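Local coordinates for protein N-acetylglucosaminidase (Ostrinia furnacalis, PDB 3NSM) that removes one beta-linked N-acetylglucosamine at a time from the non-reducing ends of chitooligosaccharides, preferring shorter ones, at residues Ser58-Asn63 against Lys105-Tyr110; Thr196-Tyr201 against Trp502-Asp507; Leu399-Ser404 against Asp419-Gln424. All blocks are in the same frame, centred on the assembly; numbering follows the deposited sequence.

Contact 1: residues Ser58-Asn63 against Lys105-Tyr110; sequences SKINLN and KAVDVY
Lys105 straddles Ile60 by bonding to the residues on both sides of it. Lys105 N donates to Lys59 O at 2.8 Å, from a position tilted out of the carbonyl plane. Lys105 O then receives Asn61 N at 2.9 Å, in the plane of that carbonyl and along an almost straight N-H line (173°). This is the signature of a parallel beta bridge, and it brings the CA atoms of Ile60 and Lys105 to 4.7 Å. The side chains of the pair share one face of the sheet, where Ile60 CD1 lies 4.0 Å from Lys105 CB. Lys105 CG stands beside its backbone N, opposite the carbonyl carbon (chi1 -65°), and the extended chain beyond it passes Ser58, whose CB is 4.4 Å from Lys105 CD. The bridge belongs to the mixed sheet of the hexosaminidase-like N-terminal region, in which strands 57-69 and 105-113 are parallel neighbours joined through helices 76-84 and 86-91. The short strand axes lie 77° apart, just one bridge forms between the segments, and the chain turns a corner at Leu62 and Asn63; beyond it, backbone bonding resumes between Val107 and Ser64. Val107 nevertheless reaches back to Ile60, its side chain crossing that of the isoleucine at about a right angle. The nearest methyls are Ile60 CG2 and Val107 CG2, 3.6 Å apart, and the same valine methyl lies 3.9 Å from Ile60 CD1. Met175 of strand 172-183 touches both side chains, while Val141 of strand 140-147 also packs on Ile60.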
# COMPACT_ATOMS: atom_id res chain seq x y z
N SER A 58 -33.55 -15.05 1.88
CA SER A 58 -33.86 -16.33 2.52
C SER A 58 -32.66 -16.83 3.30
O SER A 58 -31.52 -16.68 2.85
CB SER A 58 -34.28 -17.36 1.48
OG SER A 58 -35.30 -16.85 0.64
N LYS A 59 -32.91 -17.43 4.46
CA LYS A 59 -31.85 -17.97 5.28
C LYS A 59 -31.34 -19.28 4.69
O LYS A 59 -32.13 -20.15 4.30
CB LYS A 59 -32.31 -18.16 6.72
CG LYS A 59 -31.21 -18.60 7.67
CD LYS A 59 -31.70 -18.72 9.11
CE LYS A 59 -32.63 -19.90 9.30
NZ LYS A 59 -32.84 -20.20 10.74
N ILE A 60 -30.02 -19.40 4.63
CA ILE A 60 -29.35 -20.48 3.91
C ILE A 60 -28.44 -21.24 4.85
O ILE A 60 -27.75 -20.64 5.67
CB ILE A 60 -28.51 -19.88 2.75
CG1 ILE A 60 -29.41 -19.22 1.69
CG2 ILE A 60 -27.55 -20.92 2.14
CD1 ILE A 60 -30.61 -20.04 1.26
N ASN A 61 -28.45 -22.57 4.73
CA ASN A 61 -27.48 -23.43 5.41
C ASN A 61 -26.20 -23.52 4.58
O ASN A 61 -26.19 -24.09 3.48
CB ASN A 61 -28.06 -24.82 5.67
CG ASN A 61 -27.26 -25.62 6.70
OD1 ASN A 61 -27.82 -26.48 7.39
ND2 ASN A 61 -25.96 -25.37 6.79
N LEU A 62 -25.12 -22.96 5.12
CA LEU A 62 -23.82 -22.89 4.44
C LEU A 62 -23.28 -24.27 4.04
O LEU A 62 -22.59 -24.40 3.02
CB LEU A 62 -22.82 -22.15 5.33
CG LEU A 62 -21.44 -21.67 4.84
CD1 LEU A 62 -20.36 -22.68 5.21
CD2 LEU A 62 -21.41 -21.31 3.35
N ASN A 63 -23.60 -25.29 4.83
CA ASN A 63 -23.18 -26.66 4.56
C ASN A 63 -24.06 -27.41 3.55
O ASN A 63 -23.70 -28.49 3.08
CB ASN A 63 -23.10 -27.45 5.86
CG ASN A 63 -21.93 -27.02 6.71
OD1 ASN A 63 -21.14 -26.15 6.33
ND2 ASN A 63 -21.79 -27.63 7.88
N LYS A 105 -32.44 -22.92 4.42
CA LYS A 105 -32.67 -23.66 3.19
C LYS A 105 -31.41 -24.29 2.59
O LYS A 105 -30.28 -23.89 2.90
CB LYS A 105 -33.37 -22.75 2.17
CG LYS A 105 -34.76 -22.32 2.60
CD LYS A 105 -35.51 -21.56 1.51
CE LYS A 105 -36.92 -21.20 1.96
NZ LYS A 105 -37.73 -20.58 0.87
N ALA A 106 -31.62 -25.32 1.77
CA ALA A 106 -30.55 -25.94 1.00
C ALA A 106 -30.51 -25.32 -0.39
O ALA A 106 -31.54 -24.92 -0.94
CB ALA A 106 -30.77 -27.44 0.90
N VAL A 107 -29.31 -25.21 -0.94
CA VAL A 107 -29.14 -24.55 -2.24
C VAL A 107 -28.65 -25.53 -3.29
O VAL A 107 -27.64 -26.22 -3.10
CB VAL A 107 -28.17 -23.34 -2.16
CG1 VAL A 107 -28.27 -22.50 -3.43
CG2 VAL A 107 -28.50 -22.48 -0.95
N ASP A 108 -29.39 -25.59 -4.38
CA ASP A 108 -29.00 -26.37 -5.53
C ASP A 108 -28.56 -25.40 -6.61
O ASP A 108 -29.36 -24.58 -7.10
CB ASP A 108 -30.16 -27.24 -6.02
CG ASP A 108 -30.75 -28.11 -4.92
OD1 ASP A 108 -29.98 -28.81 -4.23
OD2 ASP A 108 -31.99 -28.08 -4.75
N VAL A 109 -27.28 -25.47 -6.94
CA VAL A 109 -26.71 -24.67 -8.02
C VAL A 109 -26.62 -25.55 -9.26
O VAL A 109 -25.99 -26.61 -9.24
CB VAL A 109 -25.32 -24.09 -7.65
CG1 VAL A 109 -24.85 -23.10 -8.71
CG2 VAL A 109 -25.36 -23.41 -6.27
N TYR A 110 -27.27 -25.10 -10.34
CA TYR A 110 -27.31 -25.84 -11.59
C TYR A 110 -26.53 -25.12 -12.67
O TYR A 110 -26.91 -24.02 -13.11
CB TYR A 110 -28.76 -26.07 -12.04
CG TYR A 110 -29.59 -26.91 -11.08
CD1 TYR A 110 -29.17 -28.18 -10.69
CD2 TYR A 110 -30.80 -26.42 -10.57
CE1 TYR A 110 -29.93 -28.95 -9.81
CE2 TYR A 110 -31.57 -27.19 -9.69
CZ TYR A 110 -31.13 -28.45 -9.32
OH TYR A 110 -31.87 -29.21 -8.45

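Contact 2: residues Thr196-Tyr201 against Trp502-Asp507; sequences TARNYY and WSEQSD
The guanidinium of Arg198 has Glu504 OE2 3.5 Å above the centre of one face, and Trp502 CE3 at its edge, 3.6 Å from NH1. The carboxylate attracts by charge alone, in a long salt bridge with no N-H pointing at it; the stronger salt bridge of Arg198 NH1 runs to Asp195. The Tyr201 ring receives Asp507 CA over one face in a CH-pi contact, 3.8 Å from the centroid, with Ser503 CB and OG at its edge. Tyr201 CG lies opposite its carbonyl carbon (chi1 -75°), carrying the ring across to Ser503 and Ser506. Tyr201 OH lies 2.6 Å from Ser503 OG and 2.6 Å from Ser506 OG, hydrogen-bonding the latter with either hydroxyl as possible donor. A phenylalanine here would probably keep the CH-pi contact but leave the two serine hydroxyls without their link. Asn199 ND2 adds a bent bond (137°) to Ser503 O at 2.8 Å. Arg545 of the second subunit pairs with Asp507. The two loops follow the first and last strands, which close a TIM barrel side by side, and meet at its C-terminal end, where Arg198 approaches Asp227, probably of the charge relay system, and Glu504 approaches Glu306, essential for chitooligosaccharide binding.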
# COMPACT_ATOMS: atom_id res chain seq x y z
N THR A 196 6.83 -6.86 -14.32
CA THR A 196 7.60 -7.67 -13.35
C THR A 196 9.09 -7.65 -13.66
O THR A 196 9.83 -8.61 -13.34
CB THR A 196 7.12 -9.14 -13.27
OG1 THR A 196 7.41 -9.81 -14.50
CG2 THR A 196 5.63 -9.23 -12.97
N ALA A 197 9.55 -6.56 -14.27
CA ALA A 197 10.95 -6.42 -14.63
C ALA A 197 11.59 -5.19 -14.00
O ALA A 197 12.80 -5.17 -13.75
CB ALA A 197 11.11 -6.39 -16.13
N ARG A 198 10.79 -4.16 -13.75
CA ARG A 198 11.29 -2.99 -13.03
C ARG A 198 11.47 -3.33 -11.56
O ARG A 198 12.29 -2.73 -10.87
CB ARG A 198 10.38 -1.78 -13.23
CG ARG A 198 10.82 -0.86 -14.35
CD ARG A 198 10.79 -1.54 -15.73
NE ARG A 198 11.02 -0.54 -16.78
CZ ARG A 198 10.05 0.13 -17.40
NH1 ARG A 198 8.77 -0.11 -17.12
NH2 ARG A 198 10.36 1.03 -18.33
N ASN A 199 10.68 -4.31 -11.10
CA ASN A 199 10.84 -4.93 -9.79
C ASN A 199 10.18 -6.30 -9.88
O ASN A 199 9.31 -6.52 -10.73
CB ASN A 199 10.19 -4.11 -8.69
CG ASN A 199 11.12 -3.06 -8.10
OD1 ASN A 199 12.25 -3.37 -7.68
ND2 ASN A 199 10.66 -1.82 -8.04
N TYR A 200 10.62 -7.22 -9.03
CA TYR A 200 10.11 -8.59 -9.07
C TYR A 200 8.83 -8.75 -8.25
O TYR A 200 8.65 -8.10 -7.24
CB TYR A 200 11.19 -9.55 -8.60
CG TYR A 200 10.81 -11.00 -8.67
CD1 TYR A 200 10.34 -11.67 -7.54
CD2 TYR A 200 10.89 -11.70 -9.87
CE1 TYR A 200 9.99 -13.00 -7.60
CE2 TYR A 200 10.54 -13.03 -9.93
CZ TYR A 200 10.09 -13.68 -8.80
OH TYR A 200 9.75 -15.01 -8.87
N TYR A 201 7.95 -9.63 -8.71
CA TYR A 201 6.69 -9.91 -8.02
C TYR A 201 6.64 -11.40 -7.76
O TYR A 201 6.81 -12.19 -8.68
CB TYR A 201 5.49 -9.49 -8.89
CG TYR A 201 5.26 -7.99 -8.98
CD1 TYR A 201 4.15 -7.41 -8.38
CD2 TYR A 201 6.14 -7.16 -9.68
CE1 TYR A 201 3.92 -6.03 -8.46
CE2 TYR A 201 5.92 -5.77 -9.75
CZ TYR A 201 4.80 -5.23 -9.14
OH TYR A 201 4.56 -3.87 -9.22
N TRP A 502 3.08 0.02 -13.91
CA TRP A 502 4.52 0.08 -14.10
C TRP A 502 5.20 -0.02 -12.73
O TRP A 502 4.64 0.43 -11.72
CB TRP A 502 4.92 1.36 -14.83
CG TRP A 502 4.21 1.50 -16.15
CD1 TRP A 502 3.23 2.39 -16.46
CD2 TRP A 502 4.42 0.70 -17.33
NE1 TRP A 502 2.81 2.21 -17.76
CE2 TRP A 502 3.52 1.18 -18.32
CE3 TRP A 502 5.26 -0.37 -17.64
CZ2 TRP A 502 3.46 0.63 -19.60
CZ3 TRP A 502 5.20 -0.92 -18.92
CH2 TRP A 502 4.30 -0.42 -19.88
N SER A 503 6.37 -0.64 -12.69
CA SER A 503 6.89 -1.09 -11.41
C SER A 503 8.21 -0.49 -10.97
O SER A 503 8.92 -1.08 -10.14
CB SER A 503 6.94 -2.62 -11.37
OG SER A 503 5.63 -3.15 -11.51
N GLU A 504 8.55 0.69 -11.47
CA GLU A 504 9.75 1.32 -10.93
C GLU A 504 9.60 1.61 -9.43
O GLU A 504 10.59 1.65 -8.70
CB GLU A 504 10.28 2.52 -11.74
CG GLU A 504 9.31 3.31 -12.59
CD GLU A 504 8.86 2.58 -13.84
OE1 GLU A 504 7.76 2.01 -13.79
OE2 GLU A 504 9.57 2.59 -14.87
N GLN A 505 8.35 1.72 -8.98
CA GLN A 505 8.04 2.00 -7.59
C GLN A 505 6.92 1.09 -7.07
O GLN A 505 6.08 1.52 -6.28
CB GLN A 505 7.61 3.46 -7.43
CG GLN A 505 8.69 4.45 -7.78
CD GLN A 505 8.24 5.86 -7.57
OE1 GLN A 505 8.54 6.46 -6.54
NE2 GLN A 505 7.49 6.41 -8.52
N SER A 506 6.89 -0.15 -7.54
CA SER A 506 5.94 -1.13 -7.05
C SER A 506 6.54 -2.53 -7.15
O SER A 506 7.24 -2.85 -8.10
CB SER A 506 4.62 -1.06 -7.83
OG SER A 506 3.78 -2.14 -7.48
N ASP A 507 6.25 -3.36 -6.16
CA ASP A 507 6.69 -4.75 -6.18
C ASP A 507 5.70 -5.62 -5.41
O ASP A 507 4.57 -5.18 -5.16
CB ASP A 507 8.16 -4.88 -5.66
CG ASP A 507 8.28 -4.74 -4.14
OD1 ASP A 507 7.30 -4.43 -3.45
OD2 ASP A 507 9.40 -4.95 -3.62

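Contact 3: residues Leu399-Ser404 against Asp419-Gln424; sequences LILWTS and DDYIIQ
Trp402 and Gln424 stack side by side at the end of two adjacent parallel strands, the fifth and sixth of the eight-stranded TIM barrel, joined as a beta-alpha-beta unit through helix 412-415. The amide of Gln424 lies over one face of the indole toward its rim, the two planes only 18° apart. Gln424 CG adds a CH-pi contact, 3.8 Å from the centroid of the six-membered ring. With CG opposite the backbone N (chi1 -168°) and the chain extended beyond, the glutamine runs alongside the tryptophan. On the sheet face that carries Trp402 and Gln424, Ile400 CG2 meets Gln424 CB at 3.9 Å, and Ile400 CG1 approaches Ile422 CB.

The other sheet face carries Leu399, Leu401, Tyr421 and Ile423. Tyr421 slants across the two leucines: Leu401 CD1 comes within 3.6 Å of Tyr421 CE1, and Leu399 CD1 within 3.8 Å of Tyr421 CZ. What sets these side chains in register is the backbone, which pairs Leu399 with Tyr421 and so on to Trp402 with Gln424. Five N-H...O bonds alternate between the strands, from Leu399 N on Asp420 O to Thr403 N on Gln424 O, and CA-H...O contacts reinforce them. The short strand axes are splayed by 33°, in keeping with barrel twist.

Further out, helix 373-393 packs on Leu399 and Tyr421, and its Gln382 holds the Tyr421 hydroxyl. Inside the barrel, His341 meets the Trp402 ring obliquely, and the Trp402 side chain lies about 7 Å from that of His281, a probable charge-relay residue, which places this end of the strands beside the active site. Of the five backbone bonds, the shortest joins Ile422 N to Leu399 O at 2.7 Å, and that same oxygen also takes the CA-H of Tyr421, with Tyr421 CA 3.1 Å away.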
# COMPACT_ATOMS: atom_id res chain seq x y z
N LEU A 399 -0.97 -9.09 -33.01
CA LEU A 399 0.15 -8.54 -32.26
C LEU A 399 -0.17 -7.15 -31.76
O LEU A 399 -0.81 -6.36 -32.46
CB LEU A 399 1.42 -8.50 -33.12
CG LEU A 399 1.89 -9.76 -33.84
CD1 LEU A 399 2.98 -9.44 -34.86
CD2 LEU A 399 2.36 -10.84 -32.85
N ILE A 400 0.29 -6.85 -30.54
CA ILE A 400 0.07 -5.53 -29.95
C ILE A 400 1.36 -4.70 -29.93
O ILE A 400 2.44 -5.22 -29.62
CB ILE A 400 -0.53 -5.61 -28.53
CG1 ILE A 400 -1.76 -6.53 -28.52
CG2 ILE A 400 -0.89 -4.22 -28.01
CD1 ILE A 400 -2.26 -6.88 -27.13
N LEU A 401 1.23 -3.42 -30.28
CA LEU A 401 2.28 -2.43 -30.07
C LEU A 401 1.67 -1.19 -29.43
O LEU A 401 0.48 -0.93 -29.58
CB LEU A 401 2.95 -2.05 -31.39
CG LEU A 401 3.76 -3.08 -32.18
CD1 LEU A 401 4.22 -2.42 -33.47
CD2 LEU A 401 4.95 -3.60 -31.40
N TRP A 402 2.49 -0.42 -28.71
CA TRP A 402 2.05 0.84 -28.12
C TRP A 402 1.96 1.94 -29.16
O TRP A 402 2.60 1.85 -30.21
CB TRP A 402 3.03 1.28 -27.02
CG TRP A 402 2.90 0.52 -25.74
CD1 TRP A 402 3.64 -0.55 -25.34
CD2 TRP A 402 1.98 0.80 -24.68
NE1 TRP A 402 3.24 -0.97 -24.09
CE2 TRP A 402 2.21 -0.16 -23.67
CE3 TRP A 402 0.96 1.75 -24.48
CZ2 TRP A 402 1.48 -0.19 -22.48
CZ3 TRP A 402 0.24 1.72 -23.30
CH2 TRP A 402 0.50 0.76 -22.31
N THR A 403 1.18 2.98 -28.86
CA THR A 403 1.25 4.23 -29.62
C THR A 403 2.65 4.80 -29.47
O THR A 403 3.16 4.94 -28.36
CB THR A 403 0.24 5.29 -29.12
OG1 THR A 403 0.29 5.37 -27.69
CG2 THR A 403 -1.18 4.96 -29.57
N SER A 404 3.26 5.14 -30.60
CA SER A 404 4.63 5.63 -30.65
C SER A 404 4.85 6.36 -31.96
O SER A 404 3.92 6.48 -32.77
CB SER A 404 5.62 4.45 -30.56
OG SER A 404 5.48 3.59 -31.68
N ASP A 419 -5.22 -5.41 -39.55
CA ASP A 419 -5.62 -6.79 -39.27
C ASP A 419 -4.60 -7.57 -38.44
O ASP A 419 -4.95 -8.55 -37.79
CB ASP A 419 -5.91 -7.55 -40.56
CG ASP A 419 -7.30 -7.29 -41.08
OD1 ASP A 419 -7.51 -6.19 -41.64
OD2 ASP A 419 -8.17 -8.17 -40.91
N ASP A 420 -3.35 -7.13 -38.49
CA ASP A 420 -2.25 -7.86 -37.88
C ASP A 420 -1.82 -7.24 -36.55
O ASP A 420 -1.27 -7.93 -35.69
CB ASP A 420 -1.06 -7.92 -38.84
CG ASP A 420 -1.29 -8.86 -40.01
OD1 ASP A 420 -2.27 -9.65 -39.99
OD2 ASP A 420 -0.48 -8.82 -40.96
N TYR A 421 -2.08 -5.95 -36.40
CA TYR A 421 -1.66 -5.19 -35.23
C TYR A 421 -2.79 -4.48 -34.49
O TYR A 421 -3.59 -3.76 -35.10
CB TYR A 421 -0.60 -4.17 -35.61
CG TYR A 421 0.76 -4.78 -35.86
CD1 TYR A 421 1.71 -4.84 -34.85
CD2 TYR A 421 1.09 -5.30 -37.12
CE1 TYR A 421 2.96 -5.40 -35.08
CE2 TYR A 421 2.33 -5.86 -37.35
CZ TYR A 421 3.27 -5.90 -36.33
OH TYR A 421 4.50 -6.45 -36.56
N ILE A 422 -2.84 -4.71 -33.18
CA ILE A 422 -3.68 -3.95 -32.25
C ILE A 422 -2.78 -2.90 -31.59
O ILE A 422 -1.64 -3.18 -31.25
CB ILE A 422 -4.27 -4.87 -31.18
CG1 ILE A 422 -5.11 -5.97 -31.83
CG2 ILE A 422 -5.09 -4.07 -30.16
CD1 ILE A 422 -5.27 -7.22 -31.00
N ILE A 423 -3.30 -1.69 -31.41
CA ILE A 423 -2.51 -0.62 -30.84
C ILE A 423 -2.98 -0.33 -29.42
O ILE A 423 -4.17 -0.08 -29.19
CB ILE A 423 -2.57 0.67 -31.71
CG1 ILE A 423 -2.39 0.34 -33.21
CG2 ILE A 423 -1.55 1.70 -31.23
CD1 ILE A 423 -1.00 -0.21 -33.59
N GLN A 424 -2.04 -0.38 -28.47
CA GLN A 424 -2.34 -0.01 -27.09
C GLN A 424 -2.06 1.47 -26.89
O GLN A 424 -0.98 1.95 -27.22
CB GLN A 424 -1.56 -0.86 -26.08
CG GLN A 424 -2.08 -0.69 -24.65
CD GLN A 424 -1.55 -1.74 -23.65
OE1 GLN A 424 -1.85 -1.66 -22.46
NE2 GLN A 424 -0.80 -2.72 -24.13

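Contacts 2 and 3 are buried parts of one catalytic barrel, whereas contact 1 is only partly buried and sits in a different sheet, with about 43 Å between its centre and that of contact 2. Contacts 1 and 3 both pair parallel strands, but contact 3 has four bridges in register and contact 1 has one, beside a corner in the chain. Contact 2 lacks regular strands and relies on side-chain hydroxyls, an amide and charge, as suits loops bordering the active site and the second subunit. Contacts 2 and 3 meet directly, Trp502 CZ2 lying 3.6 Å from Trp402 CZ2, so the loop after the last strand packs on the tryptophan of the fifth.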